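Local coordinates for protein cytochrome c-552 (Thiobacillus ferrooxidans, PDB 1H1O) that serves as a diheme, high-potential c-type cytochrome that carries electrons in the bacterial periplasm, at residues D57-I62 with I144-T149; G21-D26 with N84-P89. All coordinates share one frame; numbering follows the deposited sequence.

Contact 1. Residues D57-I62 with I144-T149; sequences DQNGEI and IIQQLT. With HEM (protoporphyrin IX containing Fe), chain D.
N59 and Q146 reach toward each other from helices 58-63 and 141-153, and their side chains cross obliquely with the amide planes 80° apart. The closest approach is between ND2 of N59 and CG of Q146, at 4.0 Å, so the glutamine offers its aliphatic part to the asparagine nitrogen. With CG anti to its backbone N (chi1 -179°) and a bend at chi2, Q146 brings its amide round beside N59, where one water accepts weak hydrogen bonds from both ND2 of N59 and NE2 of Q146. A second pair, D57 and Q147, crosses at about a right angle, and both turn to one heme propionate, D57 to its O2D and Q147 to its O1D. OD1 of D57 lies 2.6 Å from heme O2D, close enough that one of the two acids probably holds a proton, while the amide carbon CD of Q147 stands 3.7 Å from heme O1D. D57 is also the N-cap of its helix: at chi1 49° its CG sits between the backbone N and the carbonyl carbon, turning OD1 back to accept from the amide N of G60 at 3.0 Å. One carboxyl oxygen thus faces both a helix start and a heme propionate. Alanine in place of D57 would probably leave the G60 amide without its side-chain cap and open a gap beside the propionate. This heme belongs to the N-terminal cytochrome c unit; Q147, together with I144 and L148, touches the second heme as well, so the contact spans the interface between the two heme units. Y150 of helix 141-153 adds a direct tie, its hydroxyl hydrogen-bonded to the backbone N of N59, and I144, I145 and L148 also pack against helix 170-182.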
loop_
_atom_site.group_PDB
_atom_site.type_symbol
_atom_site.label_atom_id
_atom_site.label_comp_id
_atom_site.label_asym_id
_atom_site.label_seq_id
_atom_site.Cartn_x
_atom_site.Cartn_y
_atom_site.Cartn_z
ATOM N N ASP A 57 -7.208 10.906 -0.409
ATOM C CA ASP A 57 -6.297 11.242 0.676
ATOM C C ASP A 57 -5.296 12.253 0.102
ATOM O O ASP A 57 -5.027 12.258 -1.093
ATOM C CB ASP A 57 -5.571 9.997 1.190
ATOM C CG ASP A 57 -4.976 9.168 0.077
ATOM O OD1 ASP A 57 -3.965 9.587 -0.521
ATOM O OD2 ASP A 57 -5.531 8.092 -0.199
ATOM N N GLN A 58 -4.760 13.104 0.964
ATOM C CA GLN A 58 -3.819 14.148 0.566
ATOM C C GLN A 58 -2.768 13.813 -0.489
ATOM O O GLN A 58 -2.749 14.440 -1.539
ATOM C CB GLN A 58 -3.108 14.692 1.792
ATOM C CG GLN A 58 -2.463 16.026 1.552
ATOM C CD GLN A 58 -1.652 16.463 2.734
ATOM O OE1 GLN A 58 -0.479 16.115 2.851
ATOM N NE2 GLN A 58 -2.273 17.213 3.635
ATOM N N ASN A 59 -1.889 12.850 -0.215
ATOM C CA ASN A 59 -0.853 12.504 -1.185
ATOM C C ASN A 59 -1.432 12.043 -2.504
ATOM O O ASN A 59 -0.833 12.258 -3.573
ATOM C CB ASN A 59 0.094 11.433 -0.629
ATOM C CG ASN A 59 0.972 11.962 0.490
ATOM O OD1 ASN A 59 1.029 13.170 0.721
ATOM N ND2 ASN A 59 1.660 11.066 1.190
ATOM N N GLY A 60 -2.600 11.416 -2.437
ATOM C CA GLY A 60 -3.245 10.931 -3.646
ATOM C C GLY A 60 -3.711 12.087 -4.506
ATOM O O GLY A 60 -3.556 12.075 -5.729
ATOM N N GLU A 61 -4.285 13.095 -3.862
ATOM C CA GLU A 61 -4.763 14.251 -4.594
ATOM C C GLU A 61 -3.578 14.960 -5.244
ATOM O O GLU A 61 -3.576 15.225 -6.451
ATOM C CB GLU A 61 -5.479 15.212 -3.650
ATOM C CG GLU A 61 -6.083 16.416 -4.350
ATOM C CD GLU A 61 -6.870 17.302 -3.397
ATOM O OE1 GLU A 61 -7.303 16.783 -2.345
ATOM O OE2 GLU A 61 -7.071 18.504 -3.694
ATOM N N ILE A 62 -2.554 15.213 -4.437
ATOM C CA ILE A 62 -1.363 15.924 -4.890
ATOM C C ILE A 62 -0.500 15.223 -5.928
ATOM O O ILE A 62 -0.153 15.824 -6.937
ATOM C CB ILE A 62 -0.454 16.289 -3.701
ATOM C CG1 ILE A 62 -1.242 17.107 -2.678
ATOM C CG2 ILE A 62 0.754 17.072 -4.192
ATOM C CD1 ILE A 62 -0.473 17.369 -1.410
ATOM N N ILE A 144 3.121 2.582 4.443
ATOM C CA ILE A 144 2.138 1.811 5.189
ATOM C C ILE A 144 1.555 2.660 6.318
ATOM O O ILE A 144 0.331 2.795 6.456
ATOM C CB ILE A 144 2.781 0.542 5.761
ATOM C CG1 ILE A 144 3.153 -0.384 4.608
ATOM C CG2 ILE A 144 1.831 -0.135 6.761
ATOM C CD1 ILE A 144 3.867 -1.614 5.027
ATOM N N ILE A 145 2.441 3.249 7.111
ATOM C CA ILE A 145 2.029 4.104 8.221
ATOM C C ILE A 145 1.139 5.226 7.711
ATOM O O ILE A 145 0.122 5.559 8.322
ATOM C CB ILE A 145 3.242 4.733 8.909
ATOM C CG1 ILE A 145 4.122 3.622 9.490
ATOM C CG2 ILE A 145 2.778 5.730 9.981
ATOM C CD1 ILE A 145 5.368 4.121 10.177
ATOM N N GLN A 146 1.518 5.804 6.581
ATOM C CA GLN A 146 0.744 6.898 6.007
ATOM C C GLN A 146 -0.650 6.447 5.610
ATOM O O GLN A 146 -1.627 7.160 5.809
ATOM C CB GLN A 146 1.442 7.475 4.779
ATOM C CG GLN A 146 0.671 8.635 4.163
ATOM C CD GLN A 146 0.407 9.735 5.187
ATOM O OE1 GLN A 146 -0.636 9.759 5.856
ATOM N NE2 GLN A 146 1.365 10.639 5.327
ATOM N N GLN A 147 -0.748 5.269 5.018
ATOM C CA GLN A 147 -2.054 4.794 4.613
ATOM C C GLN A 147 -2.895 4.415 5.841
ATOM O O GLN A 147 -4.083 4.669 5.874
ATOM C CB GLN A 147 -1.903 3.634 3.639
ATOM C CG GLN A 147 -1.096 4.035 2.406
ATOM C CD GLN A 147 -1.647 5.291 1.768
ATOM O OE1 GLN A 147 -0.898 6.218 1.416
ATOM N NE2 GLN A 147 -2.962 5.341 1.623
ATOM N N LEU A 148 -2.275 3.830 6.858
ATOM C CA LEU A 148 -3.026 3.478 8.041
ATOM C C LEU A 148 -3.539 4.769 8.678
ATOM O O LEU A 148 -4.637 4.818 9.222
ATOM C CB LEU A 148 -2.146 2.680 9.006
ATOM C CG LEU A 148 -1.915 1.257 8.494
ATOM C CD1 LEU A 148 -0.987 0.509 9.443
ATOM C CD2 LEU A 148 -3.275 0.549 8.355
ATOM N N THR A 149 -2.743 5.825 8.583
ATOM C CA THR A 149 -3.140 7.112 9.131
ATOM C C THR A 149 -4.356 7.633 8.355
ATOM O O THR A 149 -5.331 8.110 8.945
ATOM C CB THR A 149 -1.988 8.107 9.017
ATOM O OG1 THR A 149 -0.855 7.576 9.711
ATOM C CG2 THR A 149 -2.367 9.458 9.636
HETATM C CHA HEM D . 0.397 5.833 -5.400
HETATM C CHB HEM D . 0.177 4.276 -9.936
HETATM C CHC HEM D . 2.819 8.062 -11.321
HETATM C CHD HEM D . 3.139 9.549 -6.817
HETATM C C1A HEM D . 0.091 5.056 -6.519
HETATM C C2A HEM D . -0.722 3.857 -6.518
HETATM C C3A HEM D . -0.780 3.413 -7.805
HETATM C C4A HEM D . 0.001 4.357 -8.576
HETATM C CMA HEM D . -1.492 2.216 -8.384
HETATM C CAA HEM D . -1.372 3.248 -5.298
HETATM C CBA HEM D . -0.518 2.128 -4.663
HETATM C CGA HEM D . -1.068 1.542 -3.497
HETATM O O1A HEM D . -0.286 0.746 -2.866
HETATM O O2A HEM D . -2.221 1.767 -3.077
HETATM C C1B HEM D . 0.883 5.182 -10.704
HETATM C C2B HEM D . 0.997 5.074 -12.138
HETATM C C3B HEM D . 1.718 6.158 -12.543
HETATM C C4B HEM D . 2.067 6.894 -11.339
HETATM C CMB HEM D . 0.378 3.952 -12.952
HETATM C CAB HEM D . 2.109 6.584 -13.935
HETATM C CBB HEM D . 0.914 6.883 -14.882
HETATM C C1C HEM D . 3.152 8.794 -10.223
HETATM C C2C HEM D . 3.931 10.008 -10.247
HETATM C C3C HEM D . 4.001 10.419 -8.956
HETATM C C4C HEM D . 3.295 9.469 -8.175
HETATM C CMC HEM D . 4.487 10.610 -11.509
HETATM C CAC HEM D . 4.678 11.665 -8.359
HETATM C CBC HEM D . 4.182 13.004 -8.981
HETATM C C1D HEM D . 2.425 8.664 -6.023
HETATM C C2D HEM D . 2.265 8.829 -4.592
HETATM C C3D HEM D . 1.478 7.807 -4.210
HETATM C C4D HEM D . 1.187 6.999 -5.394
HETATM C CMD HEM D . 2.864 9.961 -3.791
HETATM C CAD HEM D . 0.928 7.495 -2.860
HETATM C CBD HEM D . -0.287 8.549 -2.693
HETATM C CGD HEM D . -1.300 8.218 -1.782
HETATM O O1D HEM D . -0.998 8.043 -0.587
HETATM O O2D HEM D . -2.511 8.138 -2.136
HETATM N NA HEM D . 0.524 5.347 -7.772
HETATM N NB HEM D . 1.540 6.296 -10.218
HETATM N NC HEM D . 2.771 8.475 -8.933
HETATM N ND HEM D . 1.771 7.553 -6.487
HETATM FE FE HEM D . 1.683 6.913 -8.343
HETATM O O HOH W 1 3.115 12.155 4.007
#

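Contact 2. Residues G21-D26 with N84-P89; sequences GMTGRD and NAQKPP
This is a small surface contact between two loops of the N-terminal cytochrome c unit: segment 21-26, which follows helix 17-20, and segment 84-89, which leaves the end of helix 73-85. No hydrogen bond crosses it, and 123 Å² is buried over both sides. T23 carries most of the touch. Its CG2, anti to the backbone N (chi1 -66° for OG1), stands 4.4 Å from CD of P88, a loose van der Waals approach. Both branches of T23 lie near the carbonyl O of K87, OG1 at 3.9 Å and CG2 at 4.1 Å. Q86 points toward the loop, and its chain, extended beyond CG, brings the amide obliquely past T23 while also lying on M17 of helix 17-20. A cis peptide bond joins K87 to P88 in the loop after the helix. Across from it, T23 occupies the second position of a type I beta turn from M22 to R25, in which M22 N donates to R25 O at 2.7 Å. The guanidinium of R25 folds back so that one face lies over CA of G21, offset toward its rim, 3.5 Å from the plane. G21, at positive phi, is the first residue past helix 17-20, which with C16 just before it carries the CXXCH signature predicted to attach and ligate the first heme. The side chain of Q86 comes within about 6 Å of that of H20, an arrangement in keeping with the c-type cytochrome fold, in which the last helix of the unit ends close to the heme-binding motif.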
loop_
_atom_site.group_PDB
_atom_site.type_symbol
_atom_site.label_atom_id
_atom_site.label_comp_id
_atom_site.label_asym_id
_atom_site.label_seq_id
_atom_site.Cartn_x
_atom_site.Cartn_y
_atom_site.Cartn_z
ATOM N N GLY A 21 10.113 4.858 -8.773
ATOM C CA GLY A 21 11.381 4.195 -8.914
ATOM C C GLY A 21 11.396 3.220 -10.059
ATOM O O GLY A 21 10.433 3.086 -10.816
ATOM N N MET A 22 12.507 2.512 -10.149
ATOM C CA MET A 22 12.737 1.569 -11.215
ATOM C C MET A 22 13.483 0.371 -10.652
ATOM O O MET A 22 14.032 0.438 -9.556
ATOM C CB MET A 22 13.549 2.305 -12.273
ATOM C CG MET A 22 14.154 1.507 -13.376
ATOM S SD MET A 22 15.258 2.661 -14.206
ATOM C CE MET A 22 16.619 2.719 -12.997
ATOM N N THR A 23 13.492 -0.721 -11.407
ATOM C CA THR A 23 14.159 -1.949 -10.993
ATOM C C THR A 23 15.344 -1.760 -10.043
ATOM O O THR A 23 15.485 -2.514 -9.079
ATOM C CB THR A 23 14.631 -2.757 -12.222
ATOM O OG1 THR A 23 13.489 -3.208 -12.962
ATOM C CG2 THR A 23 15.465 -3.965 -11.787
ATOM N N GLY A 24 16.187 -0.765 -10.305
ATOM C CA GLY A 24 17.338 -0.532 -9.444
ATOM C C GLY A 24 17.197 0.630 -8.469
ATOM O O GLY A 24 18.036 0.820 -7.588
ATOM N N ARG A 25 16.139 1.417 -8.615
ATOM C CA ARG A 25 15.929 2.552 -7.723
ATOM C C ARG A 25 14.569 2.496 -7.022
ATOM O O ARG A 25 13.535 2.331 -7.662
ATOM C CB ARG A 25 16.051 3.864 -8.506
ATOM C CG ARG A 25 16.024 5.104 -7.627
ATOM C CD ARG A 25 16.155 6.391 -8.432
ATOM N NE ARG A 25 14.908 6.777 -9.082
ATOM C CZ ARG A 25 14.399 6.189 -10.161
ATOM N NH1 ARG A 25 15.029 5.173 -10.737
ATOM N NH2 ARG A 25 13.252 6.620 -10.663
ATOM N N ASP A 26 14.584 2.638 -5.701
ATOM C CA ASP A 26 13.365 2.608 -4.898
ATOM C C ASP A 26 12.459 3.764 -5.354
ATOM O O ASP A 26 12.749 4.425 -6.355
ATOM C CB ASP A 26 13.741 2.766 -3.418
ATOM C CG ASP A 26 12.646 2.278 -2.470
ATOM O OD1 ASP A 26 11.617 1.768 -2.954
ATOM O OD2 ASP A 26 12.824 2.403 -1.240
ATOM N N ASN A 84 2.393 -5.147 -11.952
ATOM C CA ASN A 84 2.071 -6.418 -11.314
ATOM C C ASN A 84 3.119 -7.456 -11.690
ATOM O O ASN A 84 3.490 -8.294 -10.871
ATOM C CB ASN A 84 0.677 -6.904 -11.747
ATOM C CG ASN A 84 0.365 -8.332 -11.266
ATOM O OD1 ASN A 84 0.460 -8.639 -10.074
ATOM N ND2 ASN A 84 -0.017 -9.202 -12.199
ATOM N N ALA A 85 3.603 -7.379 -12.928
ATOM C CA ALA A 85 4.608 -8.314 -13.426
ATOM C C ALA A 85 6.039 -7.938 -13.060
ATOM O O ALA A 85 6.913 -8.797 -13.051
ATOM C CB ALA A 85 4.481 -8.454 -14.942
ATOM N N GLN A 86 6.280 -6.665 -12.761
ATOM C CA GLN A 86 7.624 -6.203 -12.407
ATOM C C GLN A 86 8.370 -7.141 -11.486
ATOM O O GLN A 86 7.785 -7.742 -10.589
ATOM C CB GLN A 86 7.584 -4.844 -11.717
ATOM C CG GLN A 86 7.647 -3.643 -12.625
ATOM C CD GLN A 86 8.325 -2.457 -11.939
ATOM O OE1 GLN A 86 9.538 -2.268 -12.057
ATOM N NE2 GLN A 86 7.548 -1.669 -11.203
ATOM N N LYS A 87 9.671 -7.250 -11.710
ATOM C CA LYS A 87 10.534 -8.086 -10.890
ATOM C C LYS A 87 11.794 -7.273 -10.606
ATOM O O LYS A 87 12.290 -6.571 -11.483
ATOM C CB LYS A 87 10.909 -9.371 -11.629
ATOM C CG LYS A 87 9.730 -10.234 -12.039
ATOM C CD LYS A 87 8.985 -10.804 -10.853
ATOM C CE LYS A 87 7.813 -11.637 -11.339
ATOM N NZ LYS A 87 6.970 -12.111 -10.215
ATOM N N PRO A 88 12.322 -7.357 -9.374
ATOM C CA PRO A 88 11.772 -8.174 -8.287
ATOM C C PRO A 88 10.573 -7.467 -7.666
ATOM O O PRO A 88 10.554 -6.235 -7.583
ATOM C CB PRO A 88 12.932 -8.264 -7.287
ATOM C CG PRO A 88 14.145 -7.728 -8.036
ATOM C CD PRO A 88 13.566 -6.698 -8.946
ATOM N N PRO A 89 9.550 -8.232 -7.241
ATOM C CA PRO A 89 8.368 -7.619 -6.621
ATOM C C PRO A 89 8.841 -6.759 -5.452
ATOM O O PRO A 89 9.943 -6.963 -4.954
ATOM C CB PRO A 89 7.540 -8.821 -6.176
ATOM C CG PRO A 89 8.570 -9.935 -6.039
ATOM C CD PRO A 89 9.432 -9.698 -7.250
#

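Overall arrangement
Depth in the fold separates the two contacts. Contact 1 is buried near the middle of the chain and bridges the two cytochrome c units, whereas contact 2 lies at the surface and stays within the N-terminal unit. Their centres are 21 Å apart, with nearest atoms about 11 Å apart, and they use different helices. Both bury little area, but the chemistry differs: a helix start meets a helix in contact 1 through polar side chains gathered round a heme propionate and a water, while loop meets loop in contact 2 through touches of T23 on Q86, K87 and P88 without a hydrogen bond. Both nevertheless relate to the first heme, contact 1 at its propionate and contact 2 beside its attachment motif.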